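Local coordinates for similarities with probable monooxygenase (Photorhabdus luminescens, PDB 4HB9), which binds flavin-adenine dinucleotide and is probably a flavin-dependent monooxygenase of the aromatic ring hydroxylase type, at residues N129-R134 / I145-S151. Numbering follows the deposited sequence.
Sequences NKTFVR and IFFADGS. With FAD (flavin-adenine dinucleotide), chain B.
Arg134 leaves the backbone with CG wedged between N and the carbonyl carbon (chi1 68°) and then runs extended to NE, which lays its guanidinium flat over one face of the Phe146 ring, CZ standing 3.8 Å from the ring centroid in a cation-pi stack; NH1 also forms a salt bridge with Glu136. Lys130 instead bends at chi2 (-86°), drawing CD across a face of Phe147 in a CH-pi contact and delivering NZ to Ser151 OG at 2.7 Å. That hydroxyl in turn donates to the syn lone pair of Asp149 OD1, which also receives Ser151 N from above the carboxylate plane, closing an Asx turn. A water bridges Lys130 NZ and Asp149 OD2, linking two opposite charges too far apart for a salt bridge. Between the backbones, Val133 N gives Phe146 O a 2.9 Å bond, Arg134 N adds a weak one to the same oxygen, and Phe146 N returns a nearly straight bond to Arg134 O. Phe132 N donates to FAD N1A (2.9 Å) while Phe132 O accepts from FAD N6A, reading the adenine edge. Strands 132-137 and 143-147 form an antiparallel beta hairpin, with a classic bulge where Val133 and Arg134 face Phe146, at the adenine end of the FAD site.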
ATOM      1  N   ASN A 129      12.207  15.393   7.470  1.00 25.77           N
ATOM      2  CA  ASN A 129      12.089  16.718   6.861  1.00 26.91           C
ATOM      3  C   ASN A 129      13.043  16.942   5.695  1.00 27.18           C
ATOM      4  O   ASN A 129      13.576  18.028   5.510  1.00 27.40           O
ATOM      5  CB  ASN A 129      12.278  17.809   7.911  1.00 29.51           C
ATOM      6  CG  ASN A 129      11.368  17.617   9.107  1.00 31.13           C
ATOM      7  OD1 ASN A 129      10.157  17.824   9.012  1.00 36.71           O
ATOM      8  ND2 ASN A 129      11.941  17.206  10.233  1.00 32.58           N
ATOM      9  N   LYS A 130      13.243  15.892   4.920  1.00 24.40           N
ATOM     10  CA  LYS A 130      14.134  15.894   3.797  1.00 24.94           C
ATOM     11  C   LYS A 130      13.313  15.526   2.574  1.00 24.12           C
ATOM     12  O   LYS A 130      13.041  14.341   2.320  1.00 23.68           O
ATOM     13  CB  LYS A 130      15.257  14.886   4.040  1.00 25.30           C
ATOM     14  CG  LYS A 130      16.206  15.302   5.151  1.00 27.13           C
ATOM     15  CD  LYS A 130      17.290  16.199   4.565  1.00 31.10           C
ATOM     16  CE  LYS A 130      18.056  16.989   5.593  1.00 31.89           C
ATOM     17  NZ  LYS A 130      19.269  17.557   4.925  1.00 32.70           N
ATOM     18  N   THR A 131      12.906  16.545   1.820  1.00 22.76           N
ATOM     19  CA  THR A 131      12.101  16.342   0.622  1.00 22.30           C
ATOM     20  C   THR A 131      13.010  16.284  -0.596  1.00 24.60           C
ATOM     21  O   THR A 131      13.577  17.299  -0.998  1.00 24.32           O
ATOM     22  CB  THR A 131      11.073  17.491   0.449  1.00 23.65           C
ATOM     23  OG1 THR A 131      10.159  17.459   1.540  1.00 22.71           O
ATOM     24  CG2 THR A 131      10.283  17.368  -0.839  1.00 23.62           C
ATOM     25  N   PHE A 132      13.111  15.104  -1.196  1.00 22.99           N
ATOM     26  CA  PHE A 132      13.865  14.921  -2.411  1.00 21.91           C
ATOM     27  C   PHE A 132      13.288  15.788  -3.535  1.00 23.44           C
ATOM     28  O   PHE A 132      12.072  15.859  -3.720  1.00 21.73           O
ATOM     29  CB  PHE A 132      13.866  13.453  -2.830  1.00 21.80           C
ATOM     30  CG  PHE A 132      14.352  13.236  -4.213  1.00 21.38           C
ATOM     31  CD1 PHE A 132      15.677  12.940  -4.453  1.00 23.02           C
ATOM     32  CD2 PHE A 132      13.493  13.373  -5.287  1.00 22.34           C
ATOM     33  CE1 PHE A 132      16.137  12.757  -5.747  1.00 24.10           C
ATOM     34  CE2 PHE A 132      13.938  13.195  -6.583  1.00 23.02           C
ATOM     35  CZ  PHE A 132      15.266  12.878  -6.815  1.00 24.68           C
ATOM     36  N   VAL A 133      14.175  16.450  -4.271  1.00 23.82           N
ATOM     37  CA  VAL A 133      13.797  17.264  -5.433  1.00 25.19           C
ATOM     38  C   VAL A 133      14.445  16.712  -6.721  1.00 25.80           C
ATOM     39  O   VAL A 133      13.778  16.563  -7.740  1.00 27.09           O
ATOM     40  CB  VAL A 133      14.204  18.743  -5.226  1.00 27.87           C
ATOM     41  CG1 VAL A 133      14.027  19.549  -6.508  1.00 30.51           C
ATOM     42  CG2 VAL A 133      13.403  19.369  -4.083  1.00 28.49           C
ATOM     43  N   ARG A 134      15.734  16.394  -6.677  1.00 24.85           N
ATOM     44  CA  ARG A 134      16.429  15.810  -7.823  1.00 25.12           C
ATOM     45  C   ARG A 134      17.752  15.192  -7.436  1.00 24.14           C
ATOM     46  O   ARG A 134      18.251  15.414  -6.349  1.00 24.53           O
ATOM     47  CB  ARG A 134      16.667  16.863  -8.926  1.00 28.51           C
ATOM     48  CG  ARG A 134      17.646  17.948  -8.544  1.00 31.07           C
ATOM     49  CD  ARG A 134      17.719  19.064  -9.598  1.00 34.73           C
ATOM     50  NE  ARG A 134      18.549  20.152  -9.082  1.00 36.85           N
ATOM     51  CZ  ARG A 134      19.857  20.280  -9.286  1.00 39.49           C
ATOM     52  NH1 ARG A 134      20.527  19.404 -10.035  1.00 41.66           N
ATOM     53  NH2 ARG A 134      20.500  21.302  -8.744  1.00 40.96           N
ATOM     54  N   ILE A 145      22.324  14.033  -4.082  1.00 25.96           N
ATOM     55  CA  ILE A 145      20.890  14.206  -3.875  1.00 25.91           C
ATOM     56  C   ILE A 145      20.616  15.616  -3.392  1.00 26.01           C
ATOM     57  O   ILE A 145      21.251  16.064  -2.450  1.00 25.46           O
ATOM     58  CB  ILE A 145      20.343  13.246  -2.784  1.00 28.50           C
ATOM     59  CG1 ILE A 145      20.825  11.809  -3.017  1.00 28.98           C
ATOM     60  CG2 ILE A 145      18.815  13.301  -2.769  1.00 28.99           C
ATOM     61  CD1 ILE A 145      20.695  10.928  -1.776  1.00 29.58           C
ATOM     62  N   PHE A 146      19.652  16.301  -4.013  1.00 25.47           N
ATOM     63  CA  PHE A 146      19.242  17.635  -3.582  1.00 25.44           C
ATOM     64  C   PHE A 146      17.874  17.614  -2.916  1.00 24.09           C
ATOM     65  O   PHE A 146      16.941  17.063  -3.475  1.00 23.98           O
ATOM     66  CB  PHE A 146      19.136  18.558  -4.797  1.00 27.72           C
ATOM     67  CG  PHE A 146      20.440  18.750  -5.527  1.00 31.83           C
ATOM     68  CD1 PHE A 146      21.214  19.877  -5.310  1.00 35.21           C
ATOM     69  CD2 PHE A 146      20.901  17.795  -6.410  1.00 31.58           C
ATOM     70  CE1 PHE A 146      22.414  20.064  -5.985  1.00 35.16           C
ATOM     71  CE2 PHE A 146      22.108  17.968  -7.083  1.00 34.23           C
ATOM     72  CZ  PHE A 146      22.864  19.109  -6.877  1.00 34.07           C
ATOM     73  N   PHE A 147      17.755  18.285  -1.777  1.00 24.08           N
ATOM     74  CA  PHE A 147      16.502  18.390  -1.047  1.00 25.05           C
ATOM     75  C   PHE A 147      15.878  19.774  -1.127  1.00 26.33           C
ATOM     76  O   PHE A 147      16.543  20.758  -1.458  1.00 25.55           O
ATOM     77  CB  PHE A 147      16.722  17.954   0.400  1.00 25.20           C
ATOM     78  CG  PHE A 147      17.317  16.593   0.505  1.00 24.19           C
ATOM     79  CD1 PHE A 147      16.531  15.467   0.301  1.00 23.97           C
ATOM     80  CD2 PHE A 147      18.667  16.428   0.750  1.00 24.75           C
ATOM     81  CE1 PHE A 147      17.075  14.192   0.359  1.00 24.21           C
ATOM     82  CE2 PHE A 147      19.222  15.157   0.813  1.00 24.71           C
ATOM     83  CZ  PHE A 147      18.424  14.037   0.621  1.00 25.91           C
ATOM     84  N   ALA A 148      14.582  19.846  -0.842  1.00 25.48           N
ATOM     85  CA  ALA A 148      13.801  21.084  -1.038  1.00 25.98           C
ATOM     86  C   ALA A 148      14.285  22.242  -0.164  1.00 28.09           C
ATOM     87  O   ALA A 148      14.106  23.413  -0.513  1.00 25.97           O
ATOM     88  CB  ALA A 148      12.336  20.831  -0.747  1.00 27.06           C
ATOM     89  N   ASP A 149      14.862  21.908   0.983  1.00 28.29           N
ATOM     90  CA  ASP A 149      15.382  22.934   1.895  1.00 30.29           C
ATOM     91  C   ASP A 149      16.753  23.457   1.453  1.00 30.36           C
ATOM     92  O   ASP A 149      17.340  24.321   2.131  1.00 29.86           O
ATOM     93  CB  ASP A 149      15.445  22.421   3.342  1.00 29.42           C
ATOM     94  CG  ASP A 149      16.499  21.331   3.556  1.00 30.07           C
ATOM     95  OD1 ASP A 149      17.107  20.802   2.592  1.00 28.94           O
ATOM     96  OD2 ASP A 149      16.711  20.984   4.737  1.00 31.24           O
ATOM     97  N   GLY A 150      17.271  22.932   0.342  1.00 29.77           N
ATOM     98  CA  GLY A 150      18.542  23.415  -0.220  1.00 28.14           C
ATOM     99  C   GLY A 150      19.759  22.612   0.232  1.00 28.58           C
ATOM    100  O   GLY A 150      20.896  22.884  -0.182  1.00 26.31           O
ATOM    101  N   SER A 151      19.541  21.599   1.067  1.00 27.71           N
ATOM    102  CA  SER A 151      20.633  20.727   1.459  1.00 28.85           C
ATOM    103  C   SER A 151      20.909  19.678   0.386  1.00 27.96           C
ATOM    104  O   SER A 151      20.127  19.524  -0.567  1.00 28.76           O
ATOM    105  CB  SER A 151      20.356  20.066   2.817  1.00 29.50           C
ATOM    106  OG  SER A 151      19.195  19.251   2.787  1.00 28.50           O
TER
HETATM  107  PA  FAD B 501       4.647   4.518   0.927  1.00 18.99           P
HETATM  108  O1A FAD B 501       4.444   3.500   2.018  1.00 17.00           O
HETATM  109  O2A FAD B 501       3.596   5.434   0.398  1.00 17.34           O
HETATM  110  O5B FAD B 501       5.927   5.398   1.314  1.00 19.33           O
HETATM  111  C5B FAD B 501       6.383   6.466   0.505  1.00 19.32           C
HETATM  112  C4B FAD B 501       7.183   7.353   1.439  1.00 19.66           C
HETATM  113  O4B FAD B 501       7.930   8.298   0.651  1.00 18.75           O
HETATM  114  C3B FAD B 501       6.310   8.152   2.427  1.00 19.66           C
HETATM  115  O3B FAD B 501       6.837   8.100   3.754  1.00 18.16           O
HETATM  116  C2B FAD B 501       6.369   9.550   1.846  1.00 19.94           C
HETATM  117  O2B FAD B 501       6.202  10.603   2.778  1.00 19.53           O
HETATM  118  C1B FAD B 501       7.785   9.565   1.251  1.00 18.90           C
HETATM  119  N9A FAD B 501       8.032  10.558   0.204  1.00 19.36           N
HETATM  120  C8A FAD B 501       7.253  10.838  -0.875  1.00 21.62           C
HETATM  121  N7A FAD B 501       7.844  11.772  -1.674  1.00 22.13           N
HETATM  122  C5A FAD B 501       9.013  12.090  -1.079  1.00 21.17           C
HETATM  123  C6A FAD B 501      10.108  13.025  -1.401  1.00 21.46           C
HETATM  124  N6A FAD B 501       9.974  13.779  -2.517  1.00 21.83           N
HETATM  125  N1A FAD B 501      11.155  13.104  -0.554  1.00 21.02           N
HETATM  126  C2A FAD B 501      11.236  12.316   0.542  1.00 22.38           C
HETATM  127  N3A FAD B 501      10.281  11.436   0.903  1.00 20.84           N
HETATM  128  C4A FAD B 501       9.156  11.285   0.130  1.00 21.16           C
HETATM  129  N1  FAD B 501      -1.363  -2.990   0.582  1.00 22.50           N
HETATM  130  C2  FAD B 501      -1.386  -4.308   0.884  1.00 23.92           C
HETATM  131  O2  FAD B 501      -0.451  -5.093   0.500  1.00 22.71           O
HETATM  132  N3  FAD B 501      -2.399  -4.817   1.610  1.00 21.82           N
HETATM  133  C4  FAD B 501      -3.457  -4.118   2.033  1.00 22.73           C
HETATM  134  O4  FAD B 501      -4.367  -4.680   2.700  1.00 20.78           O
HETATM  135  C4X FAD B 501      -3.526  -2.691   1.707  1.00 22.52           C
HETATM  136  N5  FAD B 501      -4.559  -1.898   2.111  1.00 24.69           N
HETATM  137  C5X FAD B 501      -4.571  -0.588   1.773  1.00 24.66           C
HETATM  138  C6  FAD B 501      -5.629   0.229   2.154  1.00 24.35           C
HETATM  139  C7  FAD B 501      -5.659   1.586   1.824  1.00 24.60           C
HETATM  140  C7M FAD B 501      -6.814   2.477   2.242  1.00 26.16           C
HETATM  141  C8  FAD B 501      -4.555   2.168   1.044  1.00 25.33           C
HETATM  142  C8M FAD B 501      -4.551   3.636   0.680  1.00 26.77           C
HETATM  143  C9  FAD B 501      -3.492   1.356   0.658  1.00 25.32           C
HETATM  144  C9A FAD B 501      -3.445   0.001   0.986  1.00 23.98           C
HETATM  145  N10 FAD B 501      -2.364  -0.818   0.589  1.00 23.38           N
HETATM  146  C10 FAD B 501      -2.378  -2.167   0.925  1.00 22.79           C
HETATM  147  C1' FAD B 501      -1.246  -0.310  -0.231  1.00 22.72           C
HETATM  148  C2' FAD B 501      -0.033   0.106   0.598  1.00 21.11           C
HETATM  149  O2' FAD B 501      -0.411   0.966   1.660  1.00 20.88           O
HETATM  150  C3' FAD B 501       0.962   0.827  -0.308  1.00 19.79           C
HETATM  151  O3' FAD B 501       1.061   0.111  -1.538  1.00 21.26           O
HETATM  152  C4' FAD B 501       2.336   0.883   0.344  1.00 19.01           C
HETATM  153  O4' FAD B 501       2.318   1.930   1.297  1.00 18.96           O
HETATM  154  C5' FAD B 501       3.441   1.153  -0.655  1.00 18.62           C
HETATM  155  O5' FAD B 501       4.655   1.183   0.066  1.00 18.00           O
HETATM  156  P   FAD B 501       5.782   2.226  -0.416  1.00 18.21           P
HETATM  157  O1P FAD B 501       6.884   2.078   0.606  1.00 17.60           O
HETATM  158  O2P FAD B 501       6.056   2.004  -1.880  1.00 16.96           O
HETATM  159  O3P FAD B 501       5.164   3.706  -0.357  1.00 16.51           O
HETATM  160  O   HOH W   1      13.808  19.248   2.533  1.00 21.55           O
HETATM  161  O   HOH W   2      15.214  19.758   6.640  1.00 24.14           O
HETATM  162  O   HOH W   3      18.902  20.442   5.951  1.00 42.92           O